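Local coordinates for protein mevalonate kinase (Staphylococcus aureus, PDB 2X7I) that probably transfers the gamma-phosphate of ATP to mevalonate, an early step of isoprenoid synthesis, at residues G19-T24 with A270-S275; Q92-P97 with H300-N305; A114-D117 with S122-K125; D231-C236 with L277-D282. All blocks are in the same frame, centred on the assembly; numbering follows the deposited sequence.

Interaction 1: G19-T24 with A270-S275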
loop_
_atom_site.group_PDB
_atom_site.type_symbol
_atom_site.label_atom_id
_atom_site.label_comp_id
_atom_site.label_asym_id
_atom_site.label_seq_id
_atom_site.Cartn_x
_atom_site.Cartn_y
_atom_site.Cartn_z
ATOM N N GLY A 19 2.638 12.764 -0.084
ATOM C CA GLY A 19 4.068 12.534 -0.235
ATOM C C GLY A 19 4.364 11.798 -1.521
ATOM O O GLY A 19 3.459 11.250 -2.151
ATOM N N GLU A 20 5.634 11.788 -1.908
ATOM C CA GLU A 20 6.048 11.168 -3.157
ATOM C C GLU A 20 6.081 9.647 -3.096
ATOM O O GLU A 20 6.066 9.040 -2.034
ATOM C CB GLU A 20 7.406 11.726 -3.638
ATOM C CG GLU A 20 8.628 11.361 -2.793
ATOM C CD GLU A 20 9.806 12.323 -3.018
ATOM O OE1 GLU A 20 10.509 12.194 -4.050
ATOM O OE2 GLU A 20 10.007 13.220 -2.163
ATOM N N HIS A 21 6.100 9.056 -4.282
ATOM C CA HIS A 21 6.241 7.624 -4.457
ATOM C C HIS A 21 7.607 7.139 -3.960
ATOM O O HIS A 21 8.612 7.809 -4.143
ATOM C CB HIS A 21 6.066 7.300 -5.953
ATOM C CG HIS A 21 6.373 5.883 -6.309
ATOM N ND1 HIS A 21 7.558 5.508 -6.906
ATOM C CD2 HIS A 21 5.646 4.749 -6.176
ATOM C CE1 HIS A 21 7.554 4.202 -7.114
ATOM N NE2 HIS A 21 6.405 3.717 -6.683
ATOM N N ALA A 22 7.629 5.964 -3.335
ATOM C CA ALA A 22 8.875 5.331 -2.878
ATOM C C ALA A 22 9.709 6.300 -2.039
ATOM O O ALA A 22 10.926 6.413 -2.196
ATOM C CB ALA A 22 9.682 4.812 -4.072
ATOM N N VAL A 23 9.026 6.996 -1.144
ATOM C CA VAL A 23 9.649 8.040 -0.350
ATOM C C VAL A 23 10.774 7.466 0.498
ATOM O O VAL A 23 10.740 6.305 0.894
ATOM C CB VAL A 23 8.634 8.742 0.543
ATOM C CG1 VAL A 23 8.012 7.759 1.541
ATOM C CG2 VAL A 23 9.288 9.901 1.250
ATOM N N THR A 24 11.789 8.287 0.735
ATOM C CA THR A 24 12.931 7.893 1.536
ATOM C C THR A 24 13.045 8.868 2.689
ATOM O O THR A 24 12.536 10.005 2.612
ATOM C CB THR A 24 14.217 7.908 0.697
ATOM O OG1 THR A 24 15.209 7.096 1.341
ATOM C CG2 THR A 24 14.737 9.326 0.523
ATOM N N ALA A 270 2.678 12.274 -5.115
ATOM C CA ALA A 270 2.941 13.626 -5.599
ATOM C C ALA A 270 2.528 13.785 -7.060
ATOM O O ALA A 270 3.235 14.409 -7.840
ATOM C CB ALA A 270 4.420 13.988 -5.401
ATOM N N GLY A 271 1.390 13.203 -7.435
ATOM C CA GLY A 271 0.925 13.262 -8.831
ATOM C C GLY A 271 1.264 12.068 -9.716
ATOM O O GLY A 271 0.890 12.050 -10.884
ATOM N N ARG A 272 1.971 11.071 -9.180
ATOM C CA ARG A 272 2.218 9.822 -9.920
ATOM C C ARG A 272 0.900 9.088 -10.218
ATOM O O ARG A 272 0.706 8.573 -11.314
ATOM C CB ARG A 272 3.193 8.907 -9.161
ATOM C CG ARG A 272 3.495 7.576 -9.865
ATOM C CD ARG A 272 4.580 6.806 -9.152
ATOM N NE ARG A 272 4.849 5.506 -9.775
ATOM C CZ ARG A 272 4.141 4.395 -9.576
ATOM N NH1 ARG A 272 3.090 4.377 -8.767
ATOM N NH2 ARG A 272 4.489 3.282 -10.196
ATOM N N GLY A 273 0.012 9.031 -9.230
ATOM C CA GLY A 273 -1.340 8.524 -9.432
ATOM C C GLY A 273 -1.455 7.015 -9.398
ATOM O O GLY A 273 -2.290 6.435 -10.114
ATOM N N GLY A 274 -0.628 6.377 -8.564
ATOM C CA GLY A 274 -0.767 4.956 -8.282
ATOM C C GLY A 274 -2.182 4.640 -7.827
ATOM O O GLY A 274 -2.805 3.682 -8.296
ATOM N N SER A 275 -2.688 5.455 -6.910
ATOM C CA SER A 275 -4.094 5.407 -6.525
ATOM C C SER A 275 -4.713 6.789 -6.675
ATOM O O SER A 275 -4.007 7.811 -6.661
ATOM C CB SER A 275 -4.243 4.939 -5.074
ATOM O OG SER A 275 -3.718 3.633 -4.905
HETATM O O HOH W 1 1.162 13.966 -2.691
#

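Interaction 2: Q92-P97 with H300-N305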
loop_
_atom_site.group_PDB
_atom_site.type_symbol
_atom_site.label_atom_id
_atom_site.label_comp_id
_atom_site.label_asym_id
_atom_site.label_seq_id
_atom_site.Cartn_x
_atom_site.Cartn_y
_atom_site.Cartn_z
ATOM N N GLN A 92 -1.652 -15.434 -1.758
ATOM C CA GLN A 92 -2.877 -14.828 -2.273
ATOM C C GLN A 92 -2.752 -13.320 -2.139
ATOM O O GLN A 92 -2.376 -12.839 -1.085
ATOM C CB GLN A 92 -4.107 -15.293 -1.484
ATOM C CG GLN A 92 -4.338 -16.794 -1.437
ATOM C CD GLN A 92 -5.458 -17.166 -0.481
ATOM O OE1 GLN A 92 -6.635 -16.985 -0.787
ATOM N NE2 GLN A 92 -5.095 -17.671 0.689
ATOM N N THR A 93 -3.054 -12.577 -3.201
ATOM C CA THR A 93 -3.020 -11.120 -3.120
ATOM C C THR A 93 -4.246 -10.405 -3.680
ATOM O O THR A 93 -4.781 -10.743 -4.737
ATOM C CB THR A 93 -1.762 -10.502 -3.774
ATOM O OG1 THR A 93 -1.903 -9.075 -3.779
ATOM C CG2 THR A 93 -1.555 -10.988 -5.207
ATOM N N ASN A 94 -4.611 -9.361 -2.948
ATOM C CA ASN A 94 -5.700 -8.453 -3.244
ATOM C C ASN A 94 -5.218 -7.183 -3.974
ATOM O O ASN A 94 -6.028 -6.347 -4.397
ATOM C CB ASN A 94 -6.290 -8.020 -1.894
ATOM C CG ASN A 94 -7.639 -7.402 -2.025
ATOM O OD1 ASN A 94 -8.254 -7.465 -3.091
ATOM N ND2 ASN A 94 -8.124 -6.802 -0.945
ATOM N N LEU A 95 -3.895 -7.048 -4.094
ATOM C CA LEU A 95 -3.234 -5.788 -4.439
ATOM C C LEU A 95 -2.654 -5.797 -5.842
ATOM O O LEU A 95 -2.043 -6.773 -6.250
ATOM C CB LEU A 95 -2.105 -5.514 -3.449
ATOM C CG LEU A 95 -2.552 -5.326 -2.004
ATOM C CD1 LEU A 95 -1.348 -5.202 -1.087
ATOM C CD2 LEU A 95 -3.444 -4.119 -1.888
ATOM N N PRO A 96 -2.851 -4.705 -6.597
ATOM C CA PRO A 96 -2.260 -4.604 -7.921
ATOM C C PRO A 96 -0.791 -4.228 -7.802
ATOM O O PRO A 96 -0.382 -3.628 -6.801
ATOM C CB PRO A 96 -3.052 -3.463 -8.560
ATOM C CG PRO A 96 -3.376 -2.585 -7.443
ATOM C CD PRO A 96 -3.614 -3.491 -6.257
ATOM N N PRO A 97 0.008 -4.588 -8.808
ATOM C CA PRO A 97 1.398 -4.204 -8.771
ATOM C C PRO A 97 1.610 -2.729 -9.169
ATOM O O PRO A 97 0.866 -2.192 -10.012
ATOM C CB PRO A 97 2.026 -5.140 -9.795
ATOM C CG PRO A 97 0.918 -5.373 -10.796
ATOM C CD PRO A 97 -0.346 -5.319 -10.036
ATOM N N HIS A 300 -10.196 -0.964 -10.614
ATOM C CA HIS A 300 -10.333 -1.640 -9.313
ATOM C C HIS A 300 -10.536 -0.603 -8.213
ATOM O O HIS A 300 -10.012 0.505 -8.299
ATOM C CB HIS A 300 -9.094 -2.490 -8.985
ATOM C CG HIS A 300 -8.608 -3.336 -10.123
ATOM N ND1 HIS A 300 -9.159 -4.560 -10.437
ATOM C CD2 HIS A 300 -7.618 -3.130 -11.025
ATOM C CE1 HIS A 300 -8.530 -5.071 -11.482
ATOM N NE2 HIS A 300 -7.586 -4.225 -11.855
ATOM N N THR A 301 -11.298 -0.963 -7.186
ATOM C CA THR A 301 -11.561 -0.060 -6.070
ATOM C C THR A 301 -11.525 -0.759 -4.714
ATOM O O THR A 301 -11.670 -1.967 -4.633
ATOM C CB THR A 301 -12.921 0.662 -6.224
ATOM O OG1 THR A 301 -13.971 -0.307 -6.322
ATOM C CG2 THR A 301 -12.919 1.556 -7.473
ATOM N N TRP A 302 -11.293 0.023 -3.662
ATOM C CA TRP A 302 -11.370 -0.454 -2.273
ATOM C C TRP A 302 -11.987 0.621 -1.382
ATOM O O TRP A 302 -11.823 1.817 -1.633
ATOM C CB TRP A 302 -9.978 -0.770 -1.712
ATOM C CG TRP A 302 -9.167 -1.793 -2.454
ATOM C CD1 TRP A 302 -9.051 -3.112 -2.160
ATOM C CD2 TRP A 302 -8.320 -1.559 -3.584
ATOM N NE1 TRP A 302 -8.191 -3.727 -3.044
ATOM C CE2 TRP A 302 -7.731 -2.793 -3.930
ATOM C CE3 TRP A 302 -8.010 -0.427 -4.344
ATOM C CZ2 TRP A 302 -6.850 -2.929 -5.001
ATOM C CZ3 TRP A 302 -7.132 -0.560 -5.404
ATOM C CH2 TRP A 302 -6.558 -1.800 -5.724
ATOM N N ILE A 303 -12.672 0.195 -0.331
ATOM C CA ILE A 303 -13.182 1.109 0.668
ATOM C C ILE A 303 -12.391 0.909 1.951
ATOM O O ILE A 303 -12.351 -0.190 2.499
ATOM C CB ILE A 303 -14.692 0.904 0.927
ATOM C CG1 ILE A 303 -15.504 1.285 -0.316
ATOM C CG2 ILE A 303 -15.140 1.743 2.117
ATOM C CD1 ILE A 303 -16.979 0.937 -0.224
ATOM N N GLU A 304 -11.748 1.982 2.406
ATOM C CA GLU A 304 -10.977 1.975 3.638
ATOM C C GLU A 304 -11.730 2.748 4.721
ATOM O O GLU A 304 -11.993 3.945 4.567
ATOM C CB GLU A 304 -9.613 2.623 3.384
ATOM C CG GLU A 304 -8.628 2.569 4.563
ATOM C CD GLU A 304 -8.030 1.189 4.797
ATOM O OE1 GLU A 304 -8.139 0.313 3.907
ATOM O OE2 GLU A 304 -7.436 0.985 5.879
ATOM N N ASN A 305 -12.079 2.062 5.805
ATOM C CA ASN A 305 -12.566 2.724 7.018
ATOM C C ASN A 305 -11.373 3.367 7.706
ATOM O O ASN A 305 -10.350 2.712 7.893
ATOM C CB ASN A 305 -13.229 1.721 7.961
ATOM C CG ASN A 305 -13.969 2.388 9.124
ATOM O OD1 ASN A 305 -13.712 3.544 9.482
ATOM N ND2 ASN A 305 -14.889 1.645 9.723
#

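Interaction 3: A114-D117 with S122-K125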
loop_
_atom_site.group_PDB
_atom_site.type_symbol
_atom_site.label_atom_id
_atom_site.label_comp_id
_atom_site.label_asym_id
_atom_site.label_seq_id
_atom_site.Cartn_x
_atom_site.Cartn_y
_atom_site.Cartn_z
ATOM N N ALA A 114 4.794 -16.177 7.899
ATOM C CA ALA A 114 4.563 -17.569 7.540
ATOM C C ALA A 114 5.779 -18.443 7.838
ATOM O O ALA A 114 5.637 -19.568 8.334
ATOM C CB ALA A 114 4.200 -17.672 6.061
ATOM N N SER A 115 6.963 -17.918 7.530
ATOM C CA SER A 115 8.219 -18.654 7.696
ATOM C C SER A 115 8.478 -18.991 9.151
ATOM O O SER A 115 8.799 -20.130 9.477
ATOM C CB SER A 115 9.409 -17.843 7.164
ATOM O OG SER A 115 9.262 -17.590 5.783
ATOM N N TYR A 116 8.354 -17.988 10.016
ATOM C CA TYR A 116 8.548 -18.190 11.445
ATOM C C TYR A 116 7.486 -19.112 12.037
ATOM O O TYR A 116 7.792 -19.944 12.885
ATOM C CB TYR A 116 8.568 -16.857 12.188
ATOM C CG TYR A 116 9.928 -16.224 12.170
ATOM C CD1 TYR A 116 10.477 -15.755 10.977
ATOM C CD2 TYR A 116 10.682 -16.098 13.336
ATOM C CE1 TYR A 116 11.729 -15.182 10.941
ATOM C CE2 TYR A 116 11.950 -15.517 13.308
ATOM C CZ TYR A 116 12.457 -15.060 12.103
ATOM O OH TYR A 116 13.699 -14.489 12.043
ATOM N N ASP A 117 6.246 -18.957 11.589
ATOM C CA ASP A 117 5.154 -19.805 12.052
ATOM C C ASP A 117 5.407 -21.280 11.693
ATOM O O ASP A 117 5.181 -22.166 12.503
ATOM C CB ASP A 117 3.825 -19.319 11.458
ATOM C CG ASP A 117 2.624 -19.987 12.092
ATOM O OD1 ASP A 117 2.644 -20.178 13.323
ATOM O OD2 ASP A 117 1.656 -20.302 11.364
ATOM N N SER A 122 9.511 -17.867 17.546
ATOM C CA SER A 122 8.974 -16.603 18.028
ATOM C C SER A 122 9.488 -15.442 17.171
ATOM O O SER A 122 10.654 -15.425 16.777
ATOM C CB SER A 122 9.328 -16.400 19.504
ATOM O OG SER A 122 10.606 -16.943 19.811
ATOM N N LEU A 123 8.604 -14.484 16.890
ATOM C CA LEU A 123 8.894 -13.366 15.993
ATOM C C LEU A 123 8.575 -12.015 16.641
ATOM O O LEU A 123 7.409 -11.664 16.847
ATOM C CB LEU A 123 8.096 -13.519 14.689
ATOM C CG LEU A 123 8.355 -12.495 13.574
ATOM C CD1 LEU A 123 9.775 -12.614 13.034
ATOM C CD2 LEU A 123 7.336 -12.653 12.448
ATOM N N THR A 124 9.622 -11.259 16.943
ATOM C CA THR A 124 9.499 -9.893 17.451
ATOM C C THR A 124 9.259 -8.925 16.301
ATOM O O THR A 124 9.568 -9.238 15.148
ATOM C CB THR A 124 10.786 -9.482 18.205
ATOM O OG1 THR A 124 10.896 -10.263 19.407
ATOM C CG2 THR A 124 10.779 -7.988 18.570
ATOM N N LYS A 125 8.706 -7.754 16.616
ATOM C CA LYS A 125 8.541 -6.690 15.629
ATOM C C LYS A 125 9.844 -6.299 14.942
ATOM O O LYS A 125 9.936 -6.361 13.718
ATOM C CB LYS A 125 7.882 -5.450 16.241
ATOM C CG LYS A 125 6.374 -5.397 15.993
ATOM C CD LYS A 125 5.659 -4.474 16.977
ATOM C CE LYS A 125 4.204 -4.260 16.576
ATOM N NZ LYS A 125 3.439 -5.537 16.472
#

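Interaction 4: D231-C236 with L277-D282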
loop_
_atom_site.group_PDB
_atom_site.type_symbol
_atom_site.label_atom_id
_atom_site.label_comp_id
_atom_site.label_asym_id
_atom_site.label_seq_id
_atom_site.Cartn_x
_atom_site.Cartn_y
_atom_site.Cartn_z
ATOM N N ASP A 231 -9.753 19.273 3.410
ATOM C CA ASP A 231 -9.150 20.523 2.961
ATOM C C ASP A 231 -7.760 20.261 2.364
ATOM O O ASP A 231 -7.487 20.620 1.218
ATOM C CB ASP A 231 -9.078 21.504 4.134
ATOM C CG ASP A 231 -8.340 22.787 3.799
ATOM O OD1 ASP A 231 -8.048 23.053 2.615
ATOM O OD2 ASP A 231 -8.049 23.545 4.743
ATOM N N ILE A 232 -6.903 19.602 3.135
ATOM C CA ILE A 232 -5.534 19.290 2.710
ATOM C C ILE A 232 -5.490 18.469 1.417
ATOM O O ILE A 232 -4.690 18.762 0.537
ATOM C CB ILE A 232 -4.745 18.583 3.850
ATOM C CG1 ILE A 232 -4.463 19.590 4.973
ATOM C CG2 ILE A 232 -3.448 17.991 3.339
ATOM C CD1 ILE A 232 -4.007 18.967 6.258
ATOM N N PHE A 233 -6.350 17.461 1.295
ATOM C CA PHE A 233 -6.438 16.680 0.046
ATOM C C PHE A 233 -6.733 17.601 -1.142
ATOM O O PHE A 233 -6.078 17.516 -2.173
ATOM C CB PHE A 233 -7.532 15.614 0.128
ATOM C CG PHE A 233 -7.063 14.257 0.619
ATOM C CD1 PHE A 233 -6.079 14.135 1.596
ATOM C CD2 PHE A 233 -7.641 13.103 0.118
ATOM C CE1 PHE A 233 -5.668 12.886 2.043
ATOM C CE2 PHE A 233 -7.232 11.850 0.557
ATOM C CZ PHE A 233 -6.243 11.749 1.527
ATOM N N ASN A 234 -7.724 18.481 -0.985
ATOM C CA ASN A 234 -8.169 19.355 -2.072
ATOM C C ASN A 234 -7.135 20.432 -2.416
ATOM O O ASN A 234 -6.993 20.819 -3.581
ATOM C CB ASN A 234 -9.522 19.987 -1.728
ATOM C CG ASN A 234 -10.666 18.971 -1.728
ATOM O OD1 ASN A 234 -10.762 18.134 -2.630
ATOM N ND2 ASN A 234 -11.553 19.067 -0.735
ATOM N N GLU A 235 -6.405 20.895 -1.404
ATOM C CA GLU A 235 -5.280 21.810 -1.616
ATOM C C GLU A 235 -4.141 21.144 -2.371
ATOM O O GLU A 235 -3.570 21.748 -3.278
ATOM C CB GLU A 235 -4.774 22.395 -0.288
ATOM C CG GLU A 235 -5.794 23.309 0.366
ATOM C CD GLU A 235 -5.199 24.309 1.346
ATOM O OE1 GLU A 235 -4.146 24.922 1.033
ATOM O OE2 GLU A 235 -5.810 24.517 2.417
ATOM N N CYS A 236 -3.816 19.902 -2.006
ATOM C CA CYS A 236 -2.776 19.118 -2.692
ATOM C C CYS A 236 -3.092 19.003 -4.175
ATOM O O CYS A 236 -2.238 19.230 -5.030
ATOM C CB CYS A 236 -2.679 17.694 -2.129
ATOM S SG CYS A 236 -1.995 17.515 -0.475
ATOM N N LEU A 277 -7.388 8.762 -4.367
ATOM C CA LEU A 277 -7.967 8.677 -3.032
ATOM C C LEU A 277 -9.129 9.672 -2.917
ATOM O O LEU A 277 -8.931 10.873 -3.116
ATOM C CB LEU A 277 -6.900 8.985 -1.973
ATOM C CG LEU A 277 -5.534 8.302 -2.141
ATOM C CD1 LEU A 277 -4.518 8.827 -1.143
ATOM C CD2 LEU A 277 -5.664 6.800 -2.019
ATOM N N LEU A 278 -10.328 9.176 -2.610
ATOM C CA LEU A 278 -11.502 10.041 -2.427
ATOM C C LEU A 278 -12.037 9.892 -1.008
ATOM O O LEU A 278 -12.141 8.780 -0.499
ATOM C CB LEU A 278 -12.617 9.697 -3.429
ATOM C CG LEU A 278 -12.239 9.759 -4.917
ATOM C CD1 LEU A 278 -13.357 9.199 -5.804
ATOM C CD2 LEU A 278 -11.896 11.176 -5.315
ATOM N N LEU A 279 -12.385 11.014 -0.384
ATOM C CA LEU A 279 -12.844 11.020 0.992
ATOM C C LEU A 279 -14.362 11.128 1.046
ATOM O O LEU A 279 -14.959 11.976 0.388
ATOM C CB LEU A 279 -12.193 12.170 1.768
ATOM C CG LEU A 279 -10.671 12.112 1.955
ATOM C CD1 LEU A 279 -10.225 13.162 2.963
ATOM C CD2 LEU A 279 -10.201 10.727 2.403
ATOM N N ALA A 280 -14.977 10.241 1.825
ATOM C CA ALA A 280 -16.426 10.211 2.006
ATOM C C ALA A 280 -16.705 10.199 3.493
ATOM O O ALA A 280 -15.907 9.674 4.267
ATOM C CB ALA A 280 -17.014 8.985 1.357
ATOM N N LYS A 281 -17.836 10.779 3.881
ATOM C CA LYS A 281 -18.204 10.909 5.285
ATOM C C LYS A 281 -18.709 9.596 5.892
ATOM O O LYS A 281 -18.503 9.349 7.084
ATOM C CB LYS A 281 -19.279 11.993 5.459
ATOM C CG LYS A 281 -18.830 13.385 5.025
ATOM C CD LYS A 281 -19.951 14.425 5.188
ATOM C CE LYS A 281 -19.414 15.856 5.184
ATOM N NZ LYS A 281 -20.469 16.847 5.606
ATOM N N ASP A 282 -19.385 8.773 5.087
ATOM C CA ASP A 282 -20.014 7.547 5.596
ATOM C C ASP A 282 -19.946 6.413 4.587
ATOM O O ASP A 282 -19.580 6.628 3.422
ATOM C CB ASP A 282 -21.467 7.814 6.035
ATOM C CG ASP A 282 -22.374 8.270 4.892
ATOM O OD1 ASP A 282 -22.121 7.924 3.720
ATOM O OD2 ASP A 282 -23.370 8.968 5.178
#

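Interaction 1: G19-T24 with A270-S275
The imidazole of H21 lies nearly flat on the guanidinium of R272, the planes only 15° apart and the group centres 3.9 Å from each other. This stack joins two loops that carry GHMP kinase family motifs: the GEHAV stretch of the first motif, between strands 6-16 and 29-45, and the glycine-rich AGRGGS stretch of the third, between strands 264-267 and 276-280. R272 crosses one face of the imidazole at a slant. Its CD sits 3.5 Å from H21 CG in a CH-pi contact, and its NE passes above the middle of the ring. A22 CB lies against the opposite face, nearer the rim, which leaves the ring between the methyl of its neighbour and the arginine. R272 gets there by being stretched out from CG to NE, starting with CG anti to its own nitrogen (chi1 180°). Its far end is held by S98 O, which accepts from NH2, so the flat group is fixed by both stacking and a hydrogen bond. A bound citrate, probably from the crystallisation liquor, is about 3 Å from the H21 side chain and may mark a pocket for an anion. Nearer the start of both segments the packing is lighter, with A270 CB 4.0 Å from E20 CA. A water bridges the two backbones there, accepting from G19 N at 3.2 Å and, weakly, from A270 N at 3.3 Å. Within the glycine-rich loop, R272 NH1 passes 3.9 Å from G274 CA.

Interaction 2: Q92-P97 with H300-N305
At the rim of the W302 indole, near its plane, sits the backbone O of N94, 3.6 Å from W302 CZ2. The proline ring of P96 meets the benzo end of the same indole at a slant, with P96 CD 3.4 Å from W302 CH2 and P96 CG a little farther off. F34, from strand 29-45, packs against the indole in an edge-to-face pair. The N94 side-chain amide slides past W302 in the opposite direction, its plane turned 72° from the ring. N94 OD1 and ND2 both lie 3.7 Å from W302 NE1, too far for a clear polar bond, so the amide packs beside the pyrrole N-H. CG anti to the backbone N (chi1 -164°) brings the end of N94 nearer the tryptophan than its first bond would suggest. An ST turn at T93 shapes the backbone around N94, just before P96: T93 OG1 accepts from L95 N at 2.9 Å in a nearly straight bond of 166°. Two residues after W302 in the same strand, E304 ties it to the other sheet, its two oxygens accepting from N35 N and A36 N. The contact therefore bridges the two halves of the fold, strand 300-305 at the edge of the four-stranded antiparallel sheet and the exit of strand 87-93, just where the Pro-Pro opens the second GHMP motif, the glycine- and serine-rich phosphate loop of this kinase family.

Interaction 3: A114-D117 with S122-K125
Y116 and L123 cross at about a right angle, with the leucine methyl CD1 set over the middle of the tyrosine face. CD1 is 3.5 Å from the ring centroid and only 5° off the ring normal, an almost perpendicular CH-pi contact. Because the methyl is central, it stands at similar distances from all six ring carbons; its approach to Y116 CD2 is 3.6 Å. L123 CB adds a looser touch near the base of the ring. The leucine reaches over because its CG is anti to its own backbone N (chi1 -175°), while the tyrosine ring leaves its helix with CG anti to the carbonyl carbon. A different group uses the ring's rim: S122 O lies near the ring plane, 3.5 Å from Y116 CD2. The pair faces each other across the tight connection from helix 103-119 to helix 125-140, with T124 at the N-cap position of the second helix. The phenol OH extends past the leucine to a hydrogen bond with E127 OE1 in that second helix, so one tyrosine ties both the linker and the next helix to the first. Elsewhere on helix 103-119, A114 and S115 pack on strand 29-45. Chemically, the electron-rich face receives an apolar methyl, whereas the carbonyl oxygen sits beside the more positive C-H rim; both contacts are weak, and the carboxylate partner at the hydroxyl, E127, probably helps hold the ring's orientation.

Interaction 4: D231-C236 with L277-D282
Helix 226-243 rides over strand 276-280 with F233 CA 8.6 Å from L279 CA, the two backbones meeting through their side chains. Along the strand, L277 and L279 turn their side chains to the helix and L278 turns away. The F233 ring crosses L279 at about a right angle and lies between the helix and the strand. L279 CD1 is 4.0 Å from the ring centroid, displaced toward the rim, and 18° off the normal, a CH-pi contact. Its other methyl, CD2, reaches F233 CE2 at 3.7 Å; the whole isopropyl group lies on one side of the ring plane, CD1 over the ring and CD2 past its rim at CE2. L277 approaches obliquely and through its stem, CB standing 3.8 Å from F233 CE2. F233 chi1 is -92°, away from a staggered value, with the ring set against both leucines. The interface is wholly apolar and buried. Polar ends lie elsewhere: N234 ND2 gives a hydrogen bond to I263 O, just before strand 264-267, and E235 OE2 makes a salt bridge with R216. F233 also touches A264 and K266, so the phenyl spans strands 276-280 and 264-267, and the leucines reach on to M176 of strand 175-180. I232 and C236, on another side of the helix, pack on helix 203-222, and D282 caps the start of helix 283-295 after the strand.

How the interactions relate
Interactions 2 and 4 are buried, interactions 1 and 3 only partly so. Interactions 2 and 4 reach the same four-stranded antiparallel sheet, on different strands: 4 lays a helix on it by purely apolar contacts, whereas 2 meets its edge strand with an indole touched by a proline and a carbonyl. Interaction 1 continues directly into strand 276-280 of interaction 4 and holds a guanidinium-imidazole stack beside a bound citrate; its centre lies about 17 Å from that of interaction 2. Interaction 3 stands apart, on the opposite side of the chain's centre from 1 and 4, packing a helix of the N-terminal half against the linker to the next helix through one ring and a methyl.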